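Local coordinates for mitogen-activated protein kinase kinase kinase 15 (Homo sapiens, PDB 6V0M) that probably phosphorylates MAP kinase kinases in apoptosis signalling, its sterile alpha-motif domain probably helping it form complexes with related kinases, at residues V60-Y63 against R64-Q67. Sequence-based numbering, arbitrary orientation.
Sequences VSQY and RRAQ
R64 runs its side chain alongside V60, one helical turn earlier, and the two point the same way. The guanidinium lays one face over CG1 of V60, which sits off toward the rim of the group, 3.3 Å from NE of R64. With chi1 of V60 at 170°, CG1 is swung opposite the backbone N and faces the next turn, where the arginine, extended from CG to NE, passes it. Beyond the valine the head of R64 meets carbonyls near the end of helix 31-37: NE donates to O of L35 and NH2 to O of I38, with a weak bond from NH2 to O of I34. Because V60 also packs on I34, both side chains reach helix 31-37, and the arginine also the residue that follows its end. A leucine in place of R64 has no N-H to offer there, and would probably leave the L35 and I38 carbonyls without these donors and CG1 of V60 without its flat cover.

R65 behaves differently. Its chain bends at chi3 (-103°) and folds the guanidinium back over the preceding turn, one face lying over O of S61 and CA of Q62, both off toward its rim; NH2 of R65 comes 3.7 Å from CB of S61. The amide of Q62 is almost parallel to that guanidinium, 13° apart. The hydroxyl of S61 turns back to O of W57.

Y63 and Q67 slant across one another, OH of Y63 lying 3.7 Å from OE1 of Q67, and both side chains touch N36. Beneath all this run four i to i+4 backbone bonds, from N of R64 to O of V60 (2.9 Å) through N of Q67 to O of Y63 (2.9 Å). This is regular alpha-helix: the long C-terminal helix of a five-helix SAM domain, whose R64 meets the C-terminal carbonyls of helix 31-37.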
loop_
_atom_site.group_PDB
_atom_site.type_symbol
_atom_site.label_atom_id
_atom_site.label_comp_id
_atom_site.label_asym_id
_atom_site.label_seq_id
_atom_site.Cartn_x
_atom_site.Cartn_y
_atom_site.Cartn_z
ATOM N N VAL A 60 -4.386 -4.478 -3.097
ATOM C CA VAL A 60 -4.041 -3.727 -4.297
ATOM C C VAL A 60 -4.500 -4.531 -5.571
ATOM O O VAL A 60 -5.144 -3.982 -6.482
ATOM C CB VAL A 60 -2.565 -3.437 -4.329
ATOM C CG1 VAL A 60 -2.133 -2.881 -5.666
ATOM C CG2 VAL A 60 -2.187 -2.502 -3.173
ATOM N N SER A 61 -4.176 -5.841 -5.624
ATOM C CA SER A 61 -4.484 -6.662 -6.771
ATOM C C SER A 61 -6.001 -6.788 -7.015
ATOM O O SER A 61 -6.438 -6.727 -8.174
ATOM C CB SER A 61 -3.877 -8.061 -6.654
ATOM O OG SER A 61 -2.490 -7.942 -6.486
ATOM N N GLN A 62 -6.767 -6.965 -5.944
ATOM C CA GLN A 62 -8.243 -7.013 -6.057
ATOM C C GLN A 62 -8.838 -5.704 -6.561
ATOM O O GLN A 62 -9.793 -5.708 -7.388
ATOM C CB GLN A 62 -8.876 -7.321 -4.707
ATOM C CG GLN A 62 -8.559 -8.702 -4.179
ATOM C CD GLN A 62 -9.198 -8.914 -2.821
ATOM O OE1 GLN A 62 -10.420 -8.733 -2.661
ATOM N NE2 GLN A 62 -8.386 -9.304 -1.842
ATOM N N TYR A 63 -8.282 -4.571 -6.091
ATOM C CA TYR A 63 -8.693 -3.262 -6.556
ATOM C C TYR A 63 -8.414 -3.148 -8.050
ATOM O O TYR A 63 -9.320 -2.759 -8.811
ATOM C CB TYR A 63 -8.005 -2.097 -5.799
ATOM C CG TYR A 63 -8.310 -0.784 -6.396
ATOM C CD1 TYR A 63 -9.621 -0.207 -6.287
ATOM C CD2 TYR A 63 -7.385 -0.151 -7.193
ATOM C CE1 TYR A 63 -9.897 0.975 -6.903
ATOM C CE2 TYR A 63 -7.629 1.078 -7.759
ATOM C CZ TYR A 63 -8.903 1.625 -7.628
ATOM O OH TYR A 63 -9.235 2.846 -8.191
ATOM N N ARG A 64 -7.213 -3.544 -8.463
ATOM C CA ARG A 64 -6.817 -3.407 -9.871
ATOM C C ARG A 64 -7.614 -4.327 -10.798
ATOM O O ARG A 64 -8.015 -3.948 -11.934
ATOM C CB ARG A 64 -5.321 -3.626 -10.079
ATOM C CG ARG A 64 -4.458 -2.598 -9.300
ATOM C CD ARG A 64 -3.014 -2.839 -9.569
ATOM N NE ARG A 64 -2.199 -1.872 -8.799
ATOM C CZ ARG A 64 -0.872 -1.841 -8.760
ATOM N NH1 ARG A 64 -0.129 -2.726 -9.385
ATOM N NH2 ARG A 64 -0.264 -0.911 -7.998
ATOM N N ARG A 65 -7.875 -5.537 -10.308
ATOM C CA ARG A 65 -8.722 -6.496 -11.077
ATOM C C ARG A 65 -10.135 -5.991 -11.255
ATOM O O ARG A 65 -10.722 -6.136 -12.337
ATOM C CB ARG A 65 -8.699 -7.878 -10.466
ATOM C CG ARG A 65 -7.375 -8.618 -10.755
ATOM C CD ARG A 65 -7.398 -10.122 -10.444
ATOM N NE ARG A 65 -6.695 -10.338 -9.179
ATOM C CZ ARG A 65 -7.267 -10.478 -7.982
ATOM N NH1 ARG A 65 -8.604 -10.568 -7.860
ATOM N NH2 ARG A 65 -6.489 -10.623 -6.909
ATOM N N ALA A 66 -10.705 -5.423 -10.194
ATOM C CA ALA A 66 -12.046 -4.877 -10.239
ATOM C C ALA A 66 -12.136 -3.706 -11.203
ATOM O O ALA A 66 -13.125 -3.625 -11.980
ATOM C CB ALA A 66 -12.499 -4.445 -8.859
ATOM N N GLN A 67 -11.161 -2.776 -11.102
ATOM C CA GLN A 67 -11.109 -1.676 -12.064
ATOM C C GLN A 67 -11.013 -2.150 -13.508
ATOM O O GLN A 67 -11.783 -1.738 -14.362
ATOM C CB GLN A 67 -9.956 -0.736 -11.719
ATOM C CG GLN A 67 -9.793 0.403 -12.678
ATOM C CD GLN A 67 -8.632 1.278 -12.283
ATOM O OE1 GLN A 67 -8.849 2.386 -11.847
ATOM N NE2 GLN A 67 -7.399 0.758 -12.365
#